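Local structure of putative glutaryl-CoA dehydrogenase (Thermus thermophilus, 2EBA) at residues A[32-44]-A[202-214]. The protein is a flavoprotein of the acyl-CoA dehydrogenase family that holds flavin-adenine dinucleotide and assembles as a tetramer. Sequence-based numbering, arbitrary orientation.
Sequences PHIRDWWEEGVFP and KRKMSLRASVTSE
Arg-208 reaches to Glu-39 and Trp-38 in the last turn of helix 31-39, where a guanidinium suits the backbone carbonyls well. Its NH2 gives Glu-39 O a nearly straight bond (2.9 Å, 172°), in the guanidinium plane but arriving from above the carbonyl plane; Trp-38 O, which already takes the amide of Gly-41, receives a second, weak and bent bond from NE (2.9 Å). NH1 turns back to Lys-204 O in its own loop (2.6 Å), in the plane of both groups, so bonds to both segments fix the rotation of the guanidinium. Its positive charge probably also complements the negative end of the helix dipole.

The aliphatic part of the same side chain packs on an aromatic ring. With CG anti to the carbonyl carbon (chi1 -72°) and chi2 extended, CD lies over one face of Trp-38, 3.5 Å from the centroid of the six-membered ring, a CH-pi contact; the bend at chi3 (63°) then turns NE toward Trp-38 O. Met-205 O lies at the ring edge. Gly-41 closes the helix with a Schellman motif, its positive phi readily adopted by glycine; its CA sits over a face of the guanidinium, offset toward the rim.

Ala-209, centre of an inverse gamma turn, offers CB to Ile-34 CD1 (4.1 Å) and CA to Val-42 O, a CA-H...O contact. Phe-43 CB touches Val-211 CG1 (3.9 Å), and the ring meets Ala-209 O edge-on.

The contact thus joins the N-terminal helical region to the loop leading into strand 212-217; Leu-207 of that loop touches the FAD. Helices 351-361 and 87-107 pack alongside, and Met-205 of the second subunit packs on Trp-38.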
loop_
_atom_site.group_PDB
_atom_site.type_symbol
_atom_site.label_atom_id
_atom_site.label_comp_id
_atom_site.label_asym_id
_atom_site.label_seq_id
_atom_site.Cartn_x
_atom_site.Cartn_y
_atom_site.Cartn_z
ATOM N N PRO A 32 -9.918 18.782 28.356
ATOM C CA PRO A 32 -11.353 18.960 28.591
ATOM C C PRO A 32 -12.007 19.974 27.651
ATOM O O PRO A 32 -13.223 19.985 27.509
ATOM C CB PRO A 32 -11.419 19.429 30.046
ATOM C CG PRO A 32 -10.229 18.777 30.653
ATOM C CD PRO A 32 -9.162 18.989 29.608
ATOM N N HIS A 33 -11.202 20.811 26.995
ATOM C CA HIS A 33 -11.743 21.847 26.120
ATOM C C HIS A 33 -11.349 21.771 24.655
ATOM O O HIS A 33 -12.007 22.373 23.816
ATOM C CB HIS A 33 -11.327 23.216 26.653
ATOM C CG HIS A 33 -11.437 23.336 28.139
ATOM N ND1 HIS A 33 -12.615 23.658 28.773
ATOM C CD2 HIS A 33 -10.532 23.104 29.119
ATOM C CE1 HIS A 33 -12.433 23.619 30.080
ATOM N NE2 HIS A 33 -11.179 23.284 30.318
ATOM N N ILE A 34 -10.282 21.047 24.344
ATOM C CA ILE A 34 -9.808 20.962 22.969
ATOM C C ILE A 34 -10.904 20.827 21.920
ATOM O O ILE A 34 -10.801 21.427 20.854
ATOM C CB ILE A 34 -8.808 19.815 22.772
ATOM C CG1 ILE A 34 -8.085 20.014 21.445
ATOM C CG2 ILE A 34 -9.534 18.487 22.786
ATOM C CD1 ILE A 34 -7.395 21.371 21.352
ATOM N N ARG A 35 -11.937 20.042 22.205
ATOM C CA ARG A 35 -13.040 19.888 21.255
ATOM C C ARG A 35 -13.536 21.269 20.895
ATOM O O ARG A 35 -13.293 21.765 19.797
ATOM C CB ARG A 35 -14.209 19.122 21.865
ATOM C CG ARG A 35 -14.402 17.718 21.348
ATOM C CD ARG A 35 -13.971 16.692 22.378
ATOM N NE ARG A 35 -14.937 15.603 22.468
ATOM C CZ ARG A 35 -14.944 14.682 23.428
ATOM N NH1 ARG A 35 -14.031 14.719 24.394
ATOM N NH2 ARG A 35 -15.871 13.728 23.422
ATOM N N ASP A 36 -14.234 21.900 21.833
ATOM C CA ASP A 36 -14.776 23.227 21.630
ATOM C C ASP A 36 -13.799 24.194 20.969
ATOM O O ASP A 36 -14.166 24.868 20.010
ATOM C CB ASP A 36 -15.254 23.772 22.962
ATOM C CG ASP A 36 -16.228 22.826 23.644
ATOM O OD1 ASP A 36 -16.737 21.908 22.955
ATOM O OD2 ASP A 36 -16.495 22.972 24.850
ATOM N N TRP A 37 -12.571 24.280 21.446
ATOM C CA TRP A 37 -11.654 25.215 20.821
ATOM C C TRP A 37 -11.371 24.881 19.341
ATOM O O TRP A 37 -11.343 25.792 18.506
ATOM C CB TRP A 37 -10.346 25.277 21.601
ATOM C CG TRP A 37 -10.492 25.721 23.029
ATOM C CD1 TRP A 37 -11.475 26.526 23.575
ATOM C CD2 TRP A 37 -9.564 25.462 24.091
ATOM N NE1 TRP A 37 -11.200 26.777 24.902
ATOM C CE2 TRP A 37 -10.033 26.140 25.244
ATOM C CE3 TRP A 37 -8.371 24.724 24.180
ATOM C CZ2 TRP A 37 -9.353 26.094 26.471
ATOM C CZ3 TRP A 37 -7.701 24.682 25.392
ATOM C CH2 TRP A 37 -8.196 25.360 26.522
ATOM N N TRP A 38 -11.164 23.599 19.016
ATOM C CA TRP A 38 -10.895 23.179 17.638
ATOM C C TRP A 38 -12.148 23.560 16.831
ATOM O O TRP A 38 -12.064 24.186 15.762
ATOM C CB TRP A 38 -10.683 21.667 17.578
ATOM C CG TRP A 38 -10.155 21.191 16.287
ATOM C CD1 TRP A 38 -8.840 21.112 15.917
ATOM C CD2 TRP A 38 -10.917 20.846 15.130
ATOM N NE1 TRP A 38 -8.735 20.735 14.598
ATOM C CE2 TRP A 38 -10.000 20.567 14.085
ATOM C CE3 TRP A 38 -12.296 20.752 14.862
ATOM C CZ2 TRP A 38 -10.404 20.209 12.798
ATOM C CZ3 TRP A 38 -12.702 20.392 13.587
ATOM C CH2 TRP A 38 -11.755 20.124 12.568
ATOM N N GLU A 39 -13.299 23.185 17.386
ATOM C CA GLU A 39 -14.602 23.445 16.791
ATOM C C GLU A 39 -14.815 24.926 16.470
ATOM O O GLU A 39 -15.164 25.259 15.338
ATOM C CB GLU A 39 -15.668 22.985 17.757
ATOM C CG GLU A 39 -16.798 22.236 17.183
ATOM C CD GLU A 39 -17.616 21.573 18.266
ATOM O OE1 GLU A 39 -16.990 20.846 19.095
ATOM O OE2 GLU A 39 -18.850 21.765 18.272
ATOM N N GLU A 40 -14.644 25.818 17.452
ATOM C CA GLU A 40 -14.841 27.237 17.164
ATOM C C GLU A 40 -13.596 27.847 16.529
ATOM O O GLU A 40 -13.529 29.041 16.291
ATOM C CB GLU A 40 -15.275 28.010 18.418
ATOM C CG GLU A 40 -14.485 27.735 19.677
ATOM C CD GLU A 40 -15.399 27.607 20.881
ATOM O OE1 GLU A 40 -16.379 26.835 20.804
ATOM O OE2 GLU A 40 -15.145 28.270 21.902
ATOM N N GLY A 41 -12.617 27.004 16.245
ATOM C CA GLY A 41 -11.408 27.470 15.605
ATOM C C GLY A 41 -10.633 28.534 16.346
ATOM O O GLY A 41 -10.232 29.534 15.761
ATOM N N VAL A 42 -10.405 28.329 17.633
ATOM C CA VAL A 42 -9.642 29.294 18.393
ATOM C C VAL A 42 -8.459 28.662 19.118
ATOM O O VAL A 42 -8.506 27.498 19.507
ATOM C CB VAL A 42 -10.542 30.017 19.420
ATOM C CG1 VAL A 42 -11.131 29.013 20.413
ATOM C CG2 VAL A 42 -9.742 31.109 20.136
ATOM N N PHE A 43 -7.389 29.438 19.268
ATOM C CA PHE A 43 -6.208 28.989 19.984
ATOM C C PHE A 43 -6.325 29.574 21.376
ATOM O O PHE A 43 -6.571 30.766 21.540
ATOM C CB PHE A 43 -4.913 29.499 19.347
ATOM C CG PHE A 43 -3.675 29.041 20.072
ATOM C CD1 PHE A 43 -3.159 27.779 19.838
ATOM C CD2 PHE A 43 -3.077 29.835 21.043
ATOM C CE1 PHE A 43 -2.073 27.301 20.558
ATOM C CE2 PHE A 43 -1.980 29.362 21.776
ATOM C CZ PHE A 43 -1.482 28.089 21.528
ATOM N N PRO A 44 -6.140 28.739 22.404
ATOM C CA PRO A 44 -6.226 29.165 23.803
ATOM C C PRO A 44 -5.016 29.948 24.289
ATOM O O PRO A 44 -4.109 29.380 24.886
ATOM C CB PRO A 44 -6.398 27.850 24.542
ATOM C CG PRO A 44 -5.554 26.917 23.702
ATOM C CD PRO A 44 -5.949 27.281 22.307
ATOM N N LYS A 202 -8.902 32.138 7.007
ATOM C CA LYS A 202 -10.201 31.601 7.395
ATOM C C LYS A 202 -10.559 30.368 6.581
ATOM O O LYS A 202 -9.908 30.066 5.576
ATOM C CB LYS A 202 -11.286 32.665 7.196
ATOM C CG LYS A 202 -10.965 34.009 7.829
ATOM C CD LYS A 202 -10.582 33.845 9.292
ATOM C CE LYS A 202 -10.235 35.180 9.904
ATOM N NZ LYS A 202 -9.763 34.983 11.285
ATOM N N ARG A 203 -11.609 29.676 7.013
ATOM C CA ARG A 203 -12.098 28.468 6.336
ATOM C C ARG A 203 -11.121 27.294 6.468
ATOM O O ARG A 203 -10.954 26.503 5.518
ATOM C CB ARG A 203 -12.364 28.763 4.846
ATOM C CG ARG A 203 -13.214 30.011 4.595
ATOM C CD ARG A 203 -14.426 30.058 5.527
ATOM N NE ARG A 203 -14.261 31.054 6.587
ATOM C CZ ARG A 203 -14.925 32.204 6.631
ATOM N NH1 ARG A 203 -15.798 32.491 5.668
ATOM N NH2 ARG A 203 -14.721 33.064 7.629
ATOM N N LYS A 204 -10.486 27.193 7.638
ATOM C CA LYS A 204 -9.517 26.135 7.903
ATOM C C LYS A 204 -10.223 24.891 8.405
ATOM O O LYS A 204 -10.991 24.945 9.354
ATOM C CB LYS A 204 -8.500 26.585 8.965
ATOM C CG LYS A 204 -7.263 27.260 8.421
ATOM C CD LYS A 204 -6.568 28.060 9.500
ATOM C CE LYS A 204 -6.197 27.195 10.683
ATOM N NZ LYS A 204 -5.557 27.975 11.770
ATOM N N MET A 205 -9.973 23.768 7.740
ATOM C CA MET A 205 -10.555 22.493 8.142
ATOM C C MET A 205 -9.521 21.656 8.882
ATOM O O MET A 205 -9.778 20.511 9.253
ATOM C CB MET A 205 -11.072 21.731 6.921
ATOM C CG MET A 205 -12.532 21.999 6.594
ATOM S SD MET A 205 -13.345 23.029 7.830
ATOM C CE MET A 205 -14.133 21.782 8.846
ATOM N N SER A 206 -8.348 22.243 9.092
ATOM C CA SER A 206 -7.234 21.545 9.718
ATOM C C SER A 206 -6.474 22.510 10.613
ATOM O O SER A 206 -6.368 23.689 10.307
ATOM C CB SER A 206 -6.303 20.988 8.653
ATOM O OG SER A 206 -5.123 20.484 9.238
ATOM N N LEU A 207 -5.949 22.001 11.719
ATOM C CA LEU A 207 -5.205 22.822 12.661
ATOM C C LEU A 207 -6.020 24.066 13.057
ATOM O O LEU A 207 -5.525 25.192 13.045
ATOM C CB LEU A 207 -3.860 23.224 12.048
ATOM C CG LEU A 207 -2.757 23.277 13.109
ATOM C CD1 LEU A 207 -2.375 21.851 13.509
ATOM C CD2 LEU A 207 -1.546 24.024 12.582
ATOM N N ARG A 208 -7.279 23.844 13.419
ATOM C CA ARG A 208 -8.169 24.938 13.793
ATOM C C ARG A 208 -7.869 25.571 15.149
ATOM O O ARG A 208 -8.203 26.736 15.374
ATOM C CB ARG A 208 -9.615 24.465 13.732
ATOM C CG ARG A 208 -10.098 24.262 12.307
ATOM C CD ARG A 208 -11.477 23.643 12.265
ATOM N NE ARG A 208 -12.504 24.487 12.863
ATOM C CZ ARG A 208 -12.944 25.632 12.342
ATOM N NH1 ARG A 208 -12.455 26.095 11.200
ATOM N NH2 ARG A 208 -13.876 26.323 12.970
ATOM N N ALA A 209 -7.251 24.800 16.046
ATOM C CA ALA A 209 -6.865 25.303 17.362
ATOM C C ALA A 209 -5.458 25.875 17.190
ATOM O O ALA A 209 -4.481 25.340 17.716
ATOM C CB ALA A 209 -6.855 24.174 18.378
ATOM N N SER A 210 -5.367 26.954 16.425
ATOM C CA SER A 210 -4.097 27.602 16.132
ATOM C C SER A 210 -4.365 28.781 15.221
ATOM O O SER A 210 -5.331 28.761 14.457
ATOM C CB SER A 210 -3.158 26.619 15.421
ATOM O OG SER A 210 -2.115 27.291 14.729
ATOM N N VAL A 211 -3.532 29.815 15.294
ATOM C CA VAL A 211 -3.742 30.949 14.410
ATOM C C VAL A 211 -2.741 30.915 13.257
ATOM O O VAL A 211 -1.538 30.729 13.450
ATOM C CB VAL A 211 -3.729 32.334 15.194
ATOM C CG1 VAL A 211 -3.815 32.080 16.702
ATOM C CG2 VAL A 211 -2.518 33.192 14.810
ATOM N N THR A 212 -3.281 31.040 12.047
ATOM C CA THR A 212 -2.509 31.022 10.812
ATOM C C THR A 212 -2.807 32.323 10.105
ATOM O O THR A 212 -3.966 32.687 9.920
ATOM C CB THR A 212 -2.951 29.889 9.900
ATOM O OG1 THR A 212 -3.193 28.712 10.681
ATOM C CG2 THR A 212 -1.879 29.612 8.856
ATOM N N SER A 213 -1.764 33.023 9.686
ATOM C CA SER A 213 -1.966 34.310 9.056
ATOM C C SER A 213 -1.207 34.478 7.764
ATOM O O SER A 213 -0.417 33.629 7.356
ATOM C CB SER A 213 -1.547 35.412 10.027
ATOM O OG SER A 213 -2.012 35.131 11.333
ATOM N N GLU A 214 -1.481 35.593 7.114
ATOM C CA GLU A 214 -0.800 35.953 5.893
ATOM C C GLU A 214 -0.075 37.241 6.291
ATOM O O GLU A 214 -0.686 38.153 6.846
ATOM C CB GLU A 214 -1.806 36.222 4.785
ATOM C CG GLU A 214 -1.161 36.624 3.492
ATOM C CD GLU A 214 -2.156 37.204 2.519
ATOM O OE1 GLU A 214 -2.725 38.283 2.811
ATOM O OE2 GLU A 214 -2.369 36.573 1.461
#